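Local coordinates for phosphatidylethanolamine-binding protein, putative (Plasmodium falciparum, PDB 2R77), which probably binds phosphatidylethanolamine, as others of its family do, and may regulate protein kinases, at residues S23-D28 / D38-N43; H186-A189 / N193-I196; M90-Y95 / P136-G141. All coordinates share one frame; numbering follows the deposited sequence. Where two conformers were deposited one is given.

Contact 1 (S23-D28 / D38-N43); sequences SELKKD and DKIDLN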
ATOM      1  N   SER A  23       1.647  16.014  -9.664  1.00 21.49           N
ATOM      2  CA  SER A  23       2.179  17.079  -8.802  1.00 22.27           C
ATOM      3  C   SER A  23       2.160  16.716  -7.309  1.00 21.66           C
ATOM      4  O   SER A  23       3.166  16.896  -6.610  1.00 22.06           O
ATOM      5  CB  SER A  23       1.424  18.404  -9.030  1.00 22.38           C
ATOM      6  OG  SER A  23       1.786  19.383  -8.049  1.00 25.75           O
ATOM      7  N   GLU A  24       1.020  16.233  -6.819  1.00 20.82           N
ATOM      8  CA  GLU A  24       0.910  15.790  -5.429  1.00 21.14           C
ATOM      9  C   GLU A  24       1.874  14.642  -5.111  1.00 20.83           C
ATOM     10  O   GLU A  24       2.490  14.626  -4.032  1.00 21.18           O
ATOM     11  CB  GLU A  24      -0.520  15.354  -5.092  1.00 21.26           C
ATOM     12  CG  GLU A  24      -1.534  16.477  -5.024  1.00 23.36           C
ATOM     13  CD  GLU A  24      -2.897  15.949  -4.649  1.00 25.65           C
ATOM     14  OE1 GLU A  24      -3.259  16.062  -3.446  1.00 27.04           O
ATOM     15  OE2 GLU A  24      -3.587  15.396  -5.544  1.00 25.88           O
ATOM     16  N   LEU A  25       2.007  13.695  -6.042  1.00 19.72           N
ATOM     17  CA  LEU A  25       2.919  12.555  -5.856  1.00 19.86           C
ATOM     18  C   LEU A  25       4.359  13.037  -5.801  1.00 20.21           C
ATOM     19  O   LEU A  25       5.152  12.562  -4.991  1.00 20.72           O
ATOM     20  CB  LEU A  25       2.760  11.521  -6.973  1.00 19.24           C
ATOM     21  CG  LEU A  25       1.395  10.820  -7.087  1.00 18.48           C
ATOM     22  CD1 LEU A  25       1.279  10.023  -8.383  1.00 18.26           C
ATOM     23  CD2 LEU A  25       1.094   9.958  -5.838  1.00 18.64           C
ATOM     24  N   LYS A  26       4.707  13.979  -6.672  1.00 20.30           N
ATOM     25  CA  LYS A  26       6.070  14.524  -6.665  1.00 21.37           C
ATOM     26  C   LYS A  26       6.379  15.340  -5.410  1.00 21.42           C
ATOM     27  O   LYS A  26       7.517  15.335  -4.927  1.00 21.52           O
ATOM     28  CB  LYS A  26       6.345  15.318  -7.943  1.00 20.31           C
ATOM     29  CG  LYS A  26       6.417  14.422  -9.179  1.00 21.86           C
ATOM     30  CD  LYS A  26       6.845  15.160 -10.441  1.00 23.39           C
ATOM     31  CE  LYS A  26       7.303  14.159 -11.499  1.00 27.89           C
ATOM     32  NZ  LYS A  26       7.468  14.739 -12.864  1.00 29.71           N
ATOM     33  N   LYS A  27       5.356  15.994  -4.859  1.00 21.62           N
ATOM     34  CA  LYS A  27       5.508  16.825  -3.665  1.00 22.60           C
ATOM     35  C   LYS A  27       6.111  16.039  -2.478  1.00 21.35           C
ATOM     36  O   LYS A  27       6.977  16.551  -1.767  1.00 22.18           O
ATOM     37  CB  LYS A  27       4.177  17.482  -3.278  1.00 22.62           C
ATOM     38  CG  LYS A  27       4.255  18.294  -1.986  1.00 24.85           C
ATOM     39  CD  LYS A  27       2.893  18.819  -1.551  1.00 25.35           C
ATOM     40  CE  LYS A  27       2.817  18.915  -0.020  1.00 32.06           C
ATOM     41  NZ  LYS A  27       3.920  19.735   0.574  1.00 34.46           N
ATOM     42  N   ASP A  28       5.655  14.806  -2.268  1.00 19.80           N
ATOM     43  CA  ASP A  28       6.230  13.975  -1.207  1.00 18.76           C
ATOM     44  C   ASP A  28       7.240  12.960  -1.746  1.00 17.78           C
ATOM     45  O   ASP A  28       7.592  12.022  -1.042  1.00 16.54           O
ATOM     46  CB  ASP A  28       5.140  13.239  -0.420  1.00 19.51           C
ATOM     47  CG  ASP A  28       4.342  14.156   0.476  1.00 20.96           C
ATOM     48  OD1 ASP A  28       4.898  15.198   0.902  1.00 23.62           O
ATOM     49  OD2 ASP A  28       3.181  13.814   0.785  1.00 17.29           O
ATOM     50  N   ASP A  38       6.506   9.320 -13.962  1.00 25.78           N
ATOM     51  CA  ASP A  38       5.132   9.798 -14.105  1.00 27.22           C
ATOM     52  C   ASP A  38       4.293   9.010 -15.111  1.00 27.40           C
ATOM     53  O   ASP A  38       3.205   9.446 -15.476  1.00 27.76           O
ATOM     54  CB  ASP A  38       5.085  11.313 -14.384  1.00 27.98           C
ATOM     55  CG  ASP A  38       5.687  11.701 -15.730  1.00 30.33           C
ATOM     56  OD1 ASP A  38       6.229  10.840 -16.460  1.00 32.05           O
ATOM     57  OD2 ASP A  38       5.617  12.909 -16.048  1.00 34.50           O
ATOM     58  N   LYS A  39       4.783   7.849 -15.539  1.00 28.33           N
ATOM     59  CA  LYS A  39       4.037   7.001 -16.475  1.00 29.39           C
ATOM     60  C   LYS A  39       3.141   6.048 -15.682  1.00 29.79           C
ATOM     61  O   LYS A  39       3.117   4.837 -15.920  1.00 30.61           O
ATOM     62  CB  LYS A  39       4.970   6.229 -17.424  1.00 29.83           C
ATOM     63  N   ILE A  40       2.450   6.614 -14.705  1.00 29.70           N
ATOM     64  CA  ILE A  40       1.477   5.889 -13.893  1.00 29.47           C
ATOM     65  C   ILE A  40       0.104   6.475 -14.191  1.00 29.00           C
ATOM     66  O   ILE A  40      -0.056   7.701 -14.310  1.00 29.21           O
ATOM     67  CB  ILE A  40       1.828   5.916 -12.372  1.00 29.78           C
ATOM     68  CG1 ILE A  40       0.822   5.081 -11.569  1.00 30.59           C
ATOM     69  CG2 ILE A  40       1.947   7.365 -11.819  1.00 29.40           C
ATOM     70  CD1 ILE A  40       1.375   4.453 -10.326  1.00 30.58           C
ATOM     71  N   ASP A  41      -0.886   5.604 -14.329  1.00 27.56           N
ATOM     72  CA  ASP A  41      -2.198   6.065 -14.716  1.00 26.89           C
ATOM     73  C   ASP A  41      -3.246   5.588 -13.718  1.00 25.35           C
ATOM     74  O   ASP A  41      -3.900   4.557 -13.912  1.00 25.79           O
ATOM     75  CB  ASP A  41      -2.500   5.604 -16.146  1.00 27.48           C
ATOM     76  CG  ASP A  41      -3.864   6.027 -16.619  1.00 29.96           C
ATOM     77  OD1 ASP A  41      -4.210   7.220 -16.462  1.00 33.49           O
ATOM     78  OD2 ASP A  41      -4.586   5.156 -17.159  1.00 34.01           O
ATOM     79  N   LEU A  42      -3.367   6.347 -12.639  1.00 23.49           N
ATOM     80  CA  LEU A  42      -4.306   6.041 -11.561  1.00 21.96           C
ATOM     81  C   LEU A  42      -5.743   6.331 -11.991  1.00 21.77           C
ATOM     82  O   LEU A  42      -6.037   7.414 -12.501  1.00 21.41           O
ATOM     83  CB  LEU A  42      -3.938   6.865 -10.333  1.00 21.65           C
ATOM     84  CG  LEU A  42      -2.505   6.668  -9.816  1.00 18.85           C
ATOM     85  CD1 LEU A  42      -2.316   7.534  -8.598  1.00 17.40           C
ATOM     86  CD2 LEU A  42      -2.221   5.198  -9.505  1.00 18.19           C
ATOM     87  N   ASN A  43      -6.633   5.364 -11.786  1.00 21.53           N
ATOM     88  CA  ASN A  43      -8.042   5.542 -12.174  1.00 21.77           C
ATOM     89  C   ASN A  43      -9.077   5.104 -11.140  1.00 21.79           C
ATOM     90  O   ASN A  43     -10.269   5.062 -11.436  1.00 21.14           O
ATOM     91  CB  ASN A  43      -8.320   4.884 -13.548  1.00 22.77           C
ATOM     92  CG  ASN A  43      -8.187   3.363 -13.525  1.00 23.78           C
ATOM     93  OD1 ASN A  43      -8.307   2.731 -12.484  1.00 23.43           O
ATOM     94  ND2 ASN A  43      -7.943   2.768 -14.696  1.00 28.15           N
TER
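Leu-25 turns one methyl, CD1, toward both Ile-40 and Leu-42. This CD1 lies 4.4 Å from Ile-40 CG2 and equally 4.4 Å from CD1 of Leu-42, so three branched side chains meet by their methyl ends at loose van der Waals range. The torsions decide which branches take part. In Ile-40 the longer arm, CG1, runs opposite the backbone N (chi1 -177°), which turns the short CG2 branch toward Leu-25. In Leu-42, chi1 of -57° swings CG toward the helix and the extended chi2 points CD1 at Leu-25.

At the next helix residue, Lys-26, the contact becomes polar. Lys-26 does not aim at the loop from its CB, but its chain, extended beyond CG, brings NZ to 4.1 Å from Asp-38 OD2. The opposite charges are near each other without touching, and the two side chains cross at a slant; the attraction is probably weak and solvent-screened, since both residues are exposed. No hydrogen bond joins the segments.

Helix 22-27 and the loop that follows helix 30-33 thus lean together at the protein surface, with Ile-30 and Ile-31 also packing on Leu-25. On the inner side, Leu-25 rests on Tyr-199 and Trp-201 and Ile-40 on Ile-196, which seats the N-terminal helix against the edge strand 196-201 of the five-stranded sheet.

Contact 2 (H186-A189 / N193-I196); sequences HNIA and NMKI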
ATOM      1  N   HIS A 186       6.348  -1.694  -7.351  1.00 14.33           N
ATOM      2  CA  HIS A 186       6.442  -1.399  -8.788  1.00 14.95           C
ATOM      3  C   HIS A 186       6.876  -2.650  -9.561  1.00 14.59           C
ATOM      4  O   HIS A 186       6.225  -3.052 -10.537  1.00 14.28           O
ATOM      5  CB  HIS A 186       7.431  -0.270  -9.030  1.00 14.57           C
ATOM      6  CG  HIS A 186       7.787  -0.095 -10.470  1.00 17.03           C
ATOM      7  ND1 HIS A 186       6.981   0.590 -11.356  1.00 19.01           N
ATOM      8  CD2 HIS A 186       8.873  -0.490 -11.172  1.00 18.47           C
ATOM      9  CE1 HIS A 186       7.553   0.594 -12.549  1.00 19.37           C
ATOM     10  NE2 HIS A 186       8.695  -0.063 -12.466  1.00 17.34           N
ATOM     11  N   ASN A 187       7.957  -3.275  -9.105  1.00 13.72           N
ATOM     12  CA  ASN A 187       8.469  -4.499  -9.748  1.00 14.10           C
ATOM     13  C   ASN A 187       7.612  -5.757  -9.590  1.00 14.08           C
ATOM     14  O   ASN A 187       7.450  -6.548 -10.547  1.00 13.87           O
ATOM     15  CB  ASN A 187       9.909  -4.746  -9.348  1.00 14.12           C
ATOM     16  CG  ASN A 187      10.869  -3.816 -10.077  1.00 17.27           C
ATOM     17  OD1 ASN A 187      10.605  -3.379 -11.216  1.00 16.40           O
ATOM     18  ND2 ASN A 187      11.990  -3.531  -9.443  1.00 18.11           N
ATOM     19  N   ILE A 188       7.034  -5.938  -8.408  1.00 13.55           N
ATOM     20  CA  ILE A 188       6.012  -6.979  -8.231  1.00 14.25           C
ATOM     21  C   ILE A 188       4.873  -6.817  -9.243  1.00 14.24           C
ATOM     22  O   ILE A 188       4.445  -7.811  -9.857  1.00 14.67           O
ATOM     23  CB  ILE A 188       5.453  -7.004  -6.802  1.00 14.11           C
ATOM     24  CG1 ILE A 188       6.570  -7.323  -5.818  1.00 15.19           C
ATOM     25  CG2 ILE A 188       4.288  -8.020  -6.674  1.00 15.50           C
ATOM     26  CD1 ILE A 188       6.129  -7.107  -4.351  1.00 15.48           C
ATOM     27  N   ALA A 189       4.392  -5.580  -9.436  1.00 14.30           N
ATOM     28  CA  ALA A 189       3.321  -5.327 -10.408  1.00 15.47           C
ATOM     29  C   ALA A 189       3.781  -5.687 -11.829  1.00 15.66           C
ATOM     30  O   ALA A 189       3.002  -6.264 -12.611  1.00 17.51           O
ATOM     31  CB  ALA A 189       2.864  -3.913 -10.346  1.00 15.22           C
ATOM     32  N   ASN A 193       2.238  -8.722 -14.218  1.00 19.06           N
ATOM     33  CA  ASN A 193       1.419  -8.080 -15.257  1.00 19.55           C
ATOM     34  C   ASN A 193       0.162  -7.432 -14.692  1.00 20.03           C
ATOM     35  O   ASN A 193      -0.945  -7.655 -15.192  1.00 19.23           O
ATOM     36  CB  ASN A 193       1.034  -9.085 -16.362  1.00 20.26           C
ATOM     37  CG  ASN A 193       2.190  -9.937 -16.812  1.00 21.98           C
ATOM     38  OD1 ASN A 193       3.292  -9.442 -17.055  1.00 22.57           O
ATOM     39  ND2 ASN A 193       1.944 -11.237 -16.941  1.00 25.48           N
ATOM     40  N   MET A 194       0.358  -6.655 -13.622  1.00 18.89           N
ATOM     41  CA  MET A 194      -0.700  -5.931 -12.931  1.00 19.78           C
ATOM     42  C   MET A 194      -0.537  -4.431 -13.127  1.00 19.55           C
ATOM     43  O   MET A 194       0.489  -3.843 -12.754  1.00 20.08           O
ATOM     44  CB  MET A 194      -0.652  -6.225 -11.415  1.00 19.83           C
ATOM     45  CG  MET A 194      -0.657  -7.662 -11.020  1.00 19.74           C
ATOM     46  SD  MET A 194      -1.019  -7.835  -9.244  1.00 20.76           S
ATOM     47  CE  MET A 194       0.521  -7.276  -8.516  1.00 18.10           C
ATOM     48  N   LYS A 195      -1.552  -3.798 -13.701  1.00 18.82           N
ATOM     49  CA  LYS A 195      -1.583  -2.359 -13.778  1.00 18.58           C
ATOM     50  C   LYS A 195      -1.738  -1.804 -12.367  1.00 17.82           C
ATOM     51  O   LYS A 195      -2.585  -2.283 -11.608  1.00 16.80           O
ATOM     52  CB  LYS A 195      -2.764  -1.919 -14.654  1.00 18.95           C
ATOM     53  CG  LYS A 195      -2.878  -0.433 -14.870  1.00 19.08           C
ATOM     54  CD  LYS A 195      -4.123  -0.031 -15.665  1.00 21.31           C
ATOM     55  CE  LYS A 195      -4.146   1.490 -15.867  1.00 25.50           C
ATOM     56  NZ  LYS A 195      -5.358   1.997 -16.581  1.00 30.46           N
ATOM     57  N   ILE A 196      -0.933  -0.800 -12.024  1.00 16.73           N
ATOM     58  CA  ILE A 196      -1.174  -0.035 -10.804  1.00 16.47           C
ATOM     59  C   ILE A 196      -2.277   0.994 -11.072  1.00 16.27           C
ATOM     60  O   ILE A 196      -2.172   1.811 -12.008  1.00 17.42           O
ATOM     61  CB  ILE A 196       0.126   0.598 -10.227  1.00 16.17           C
ATOM     62  CG1 ILE A 196       1.081  -0.533  -9.807  1.00 15.26           C
ATOM     63  CG2 ILE A 196      -0.233   1.565  -9.104  1.00 15.77           C
ATOM     64  CD1 ILE A 196       2.475  -0.121  -9.405  1.00 16.63           C
TER
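Ala-189 and Met-194 are joined by a nearly straight backbone hydrogen bond, Met-194 N to Ala-189 O, 2.9 Å long with 176° at the hydrogen. It is the longer-range bond of a Schellman motif that ends helix 185-191. Asn-193, with positive phi, is the C-prime residue; its own N bonds to Gln-190 O, and though it also comes close to Ala-189 O the angle there is too poor for a bond.

The reversal brings side chains onto the last turn. Ala-189 CB touches Met-194 O at 3.4 Å and Ile-196 CG1 at 3.9 Å. Met-194 bends at its thioether (chi3 -73°), which curls the methyl CE back to 3.9 Å from Ala-189 CA and 4.3 Å from Ile-188 CG2. Ile-196 CD1 reaches His-186 CA on the preceding turn.

Beyond this shell, Met-194 packs on Val-87 and Phe-89 of strand 84-95 and on Ser-152 and Ile-154 of strand 148-155, while Ile-196 rests on Ile-150. The turn is therefore fixed by one backbone hydrogen bond across the segments and by apolar packing, which Met-194 and Ile-196 carry on to the sheet.

Contact 3 (M90-Y95 / P136-G141); sequences MVDPDY and PSIKKG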
ATOM      1  N   MET A  90      -0.333  -2.664   1.603  1.00 12.32           N
ATOM      2  CA  MET A  90       0.155  -1.570   2.447  1.00 12.58           C
ATOM      3  C   MET A  90       1.631  -1.801   2.620  1.00 11.12           C
ATOM      4  O   MET A  90       2.033  -2.891   3.026  1.00 11.99           O
ATOM      5  CB  MET A  90      -0.487  -1.514   3.839  1.00 12.62           C
ATOM      6  CG  MET A  90      -0.082  -0.199   4.566  1.00 15.20           C
ATOM      7  SD  MET A  90      -0.858   0.045   6.196  1.00 18.60           S
ATOM      8  CE  MET A  90       0.371  -0.591   7.357  1.00 20.46           C
ATOM      9  N   VAL A  91       2.427  -0.774   2.306  1.00 10.85           N
ATOM     10  CA  VAL A  91       3.894  -0.881   2.349  0.50 10.82           C
ATOM     11  C   VAL A  91       4.526   0.355   2.942  1.00 10.88           C
ATOM     12  O   VAL A  91       4.059   1.485   2.727  1.00 11.59           O
ATOM     13  CB  VAL A  91       4.557  -1.121   0.952  0.50 10.94           C
ATOM     14  CG1 VAL A  91       4.047  -2.404   0.308  0.50 13.29           C
ATOM     15  CG2 VAL A  91       4.362   0.099   0.016  0.50  8.06           C
ATOM     16  N   ASP A  92       5.585   0.125   3.714  1.00 11.22           N
ATOM     17  CA  ASP A  92       6.435   1.214   4.214  1.00 11.65           C
ATOM     18  C   ASP A  92       7.657   1.310   3.287  1.00 11.77           C
ATOM     19  O   ASP A  92       8.498   0.447   3.303  1.00 11.83           O
ATOM     20  CB  ASP A  92       6.893   0.890   5.647  1.00 11.48           C
ATOM     21  CG  ASP A  92       7.774   1.978   6.229  1.00 13.01           C
ATOM     22  OD1 ASP A  92       8.077   2.978   5.514  1.00 14.33           O
ATOM     23  OD2 ASP A  92       8.162   1.819   7.403  1.00 14.42           O
ATOM     24  N   PRO A  93       7.736   2.359   2.463  1.00 11.75           N
ATOM     25  CA  PRO A  93       8.868   2.444   1.515  1.00 11.08           C
ATOM     26  C   PRO A  93      10.100   3.100   2.168  1.00 11.18           C
ATOM     27  O   PRO A  93      11.106   3.360   1.470  1.00 10.87           O
ATOM     28  CB  PRO A  93       8.313   3.350   0.415  1.00 12.37           C
ATOM     29  CG  PRO A  93       7.489   4.320   1.196  1.00 11.81           C
ATOM     30  CD  PRO A  93       6.827   3.510   2.316  1.00 11.72           C
ATOM     31  N   ASP A  94      10.016   3.349   3.481  1.00 10.72           N
ATOM     32  CA  ASP A  94      11.058   4.100   4.207  1.00 10.40           C
ATOM     33  C   ASP A  94      11.688   3.267   5.312  1.00 11.29           C
ATOM     34  O   ASP A  94      11.907   3.722   6.453  1.00 12.28           O
ATOM     35  CB  ASP A  94      10.494   5.434   4.700  1.00 11.23           C
ATOM     36  CG  ASP A  94      10.192   6.386   3.555  1.00 10.20           C
ATOM     37  OD1 ASP A  94      11.096   6.584   2.695  1.00 11.79           O
ATOM     38  OD2 ASP A  94       9.079   6.959   3.509  1.00 11.59           O
ATOM     39  N   TYR A  95      12.012   2.032   4.943  1.00 11.87           N
ATOM     40  CA  TYR A  95      12.546   1.081   5.920  1.00 13.18           C
ATOM     41  C   TYR A  95      14.031   0.823   5.640  1.00 13.31           C
ATOM     42  O   TYR A  95      14.383   0.398   4.544  1.00 13.51           O
ATOM     43  CB  TYR A  95      11.766  -0.224   5.857  1.00 13.44           C
ATOM     44  CG  TYR A  95      12.378  -1.281   6.721  1.00 14.11           C
ATOM     45  CD1 TYR A  95      12.225  -1.240   8.103  1.00 12.11           C
ATOM     46  CD2 TYR A  95      13.131  -2.302   6.160  1.00 15.51           C
ATOM     47  CE1 TYR A  95      12.803  -2.223   8.930  1.00 13.92           C
ATOM     48  CE2 TYR A  95      13.733  -3.276   6.961  1.00 16.41           C
ATOM     49  CZ  TYR A  95      13.551  -3.229   8.360  1.00 16.55           C
ATOM     50  OH  TYR A  95      14.128  -4.191   9.191  1.00 19.85           O
ATOM     51  N   PRO A 136       2.299  -0.342  11.310  1.00 14.47           N
ATOM     52  CA  PRO A 136       3.536   0.338  10.856  1.00 15.39           C
ATOM     53  C   PRO A 136       4.831  -0.016  11.606  1.00 14.41           C
ATOM     54  O   PRO A 136       5.853  -0.117  10.953  1.00 15.31           O
ATOM     55  CB  PRO A 136       3.196   1.820  10.980  1.00 16.19           C
ATOM     56  CG  PRO A 136       1.711   1.867  10.680  1.00 14.95           C
ATOM     57  CD  PRO A 136       1.152   0.590  11.350  1.00 14.42           C
ATOM     58  N   SER A 137       4.807  -0.161  12.938  1.00 14.92           N
ATOM     59  CA  SER A 137       5.991  -0.608  13.707  1.00 14.40           C
ATOM     60  C   SER A 137       7.255   0.217  13.390  1.00 14.58           C
ATOM     61  O   SER A 137       8.329  -0.324  13.113  1.00 15.88           O
ATOM     62  CB  SER A 137       6.248  -2.114  13.467  1.00 15.88           C
ATOM     63  OG  SER A 137       5.045  -2.858  13.617  1.00 17.99           O
ATOM     64  N   ILE A 138       7.110   1.530  13.464  1.00 13.02           N
ATOM     65  CA  ILE A 138       8.137   2.455  13.022  1.00 13.57           C
ATOM     66  C   ILE A 138       9.128   2.741  14.150  1.00 13.17           C
ATOM     67  O   ILE A 138       8.722   3.050  15.266  1.00 13.23           O
ATOM     68  CB  ILE A 138       7.470   3.756  12.488  1.00 12.95           C
ATOM     69  CG1 ILE A 138       6.692   3.477  11.189  1.00 14.25           C
ATOM     70  CG2 ILE A 138       8.515   4.886  12.272  1.00 14.58           C
ATOM     71  CD1 ILE A 138       5.834   4.660  10.724  1.00 14.69           C
ATOM     72  N   LYS A 139      10.429   2.645  13.846  1.00 13.09           N
ATOM     73  CA  LYS A 139      11.460   2.933  14.840  1.00 14.56           C
ATOM     74  C   LYS A 139      11.514   4.442  15.075  1.00 14.75           C
ATOM     75  O   LYS A 139      11.632   5.254  14.141  1.00 14.87           O
ATOM     76  CB  LYS A 139      12.819   2.400  14.387  1.00 14.47           C
ATOM     77  CG  LYS A 139      13.955   2.721  15.380  1.00 16.12           C
ATOM     78  CD  LYS A 139      15.238   1.983  14.960  1.00 18.23           C
ATOM     79  CE  LYS A 139      16.444   2.500  15.735  1.00 24.50           C
ATOM     80  NZ  LYS A 139      16.261   2.321  17.202  1.00 28.66           N
ATOM     81  N   LYS A 140      11.414   4.840  16.342  1.00 15.16           N
ATOM     82  CA  LYS A 140      11.516   6.260  16.670  1.00 16.17           C
ATOM     83  C   LYS A 140      12.805   6.918  16.116  1.00 15.50           C
ATOM     84  O   LYS A 140      13.880   6.318  16.088  1.00 16.02           O
ATOM     85  CB  LYS A 140      11.391   6.490  18.187  1.00 16.40           C
ATOM     86  CG  LYS A 140       9.955   6.222  18.756  1.00 17.41           C
ATOM     87  CD  LYS A 140       9.801   6.567  20.258  1.00 18.78           C
ATOM     88  CE  LYS A 140      10.648   5.667  21.192  1.00 24.01           C
ATOM     89  NZ  LYS A 140      10.456   4.171  21.098  1.00 24.84           N
ATOM     90  N   GLY A 141      12.660   8.140  15.629  1.00 15.17           N
ATOM     91  CA  GLY A 141      13.809   8.931  15.139  1.00 16.25           C
ATOM     92  C   GLY A 141      14.305   8.499  13.770  1.00 15.79           C
ATOM     93  O   GLY A 141      15.500   8.622  13.461  1.00 17.29           O
TER
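Pro-136 and Met-90 meet through the end of the methionine, whose CE lies 4.2 Å from CD of the proline. The methyl sits over the face of the pyrrolidine ring, a little nearer its N-CD-CG side. Met-90 reaches it with an extended chain: CG opposite the backbone N (chi1 -171°), the next bond extended as well, and a turn only at the thioether (chi3 95°) that sets the final direction of CE. Around this methionine the sheet closes in, with His-108 and Trp-109 of strand 104-114 and Phe-149 of strand 148-155 against its side chain.

Two residues on, Asp-92 points to the same loop, and its OD2 stands 4.4 Å from Ile-138 CG1, a marginal contact. The other oxygen closes an Asx turn: Asp-94 N donates to Asp-92 OD1 at 2.8 Å, meeting it from above the carboxylate plane, 47° out. This turn shapes the Asp-Pro-Asp corner where strand 84-95 changes direction, part of the signature sequence that in phosphatidylethanolamine-binding proteins lines the anion-binding pocket together with the Gly-x-His-Arg motif. His-145 and Arg-146 of that second motif are engaged here, His-145 by a hydrogen bond to Asp-92 OD2 and Arg-146 by a salt bridge to Asp-94.

Buried Asp-92 OD2 has a further partner in Lys-172, whose NZ forms a salt bridge with it and also a hydrogen bond to Pro-136 O.

Contacts 1 and 2 lie about 15 Å apart, centre to centre, and touch. Ile-40 CD1 packs on Ile-196 CG2 at 3.5 Å, and Asp-41 forms a long, weak ion pair with Lys-195, so the 38-43 loop leans on the chain entering edge strand 196-201. Contact 3 is about 21 Å from contact 1 and about 22 Å from contact 2 between centres, touching neither. Along the chain the order is contact 1, contact 3, contact 2, each closing before the next opens. The five-stranded sheet relates all three: contact 2 runs into strand 196-201 and contact 1 packs against it, whereas contact 3 lies at the end of central strand 84-95, beside the probable ligand pocket.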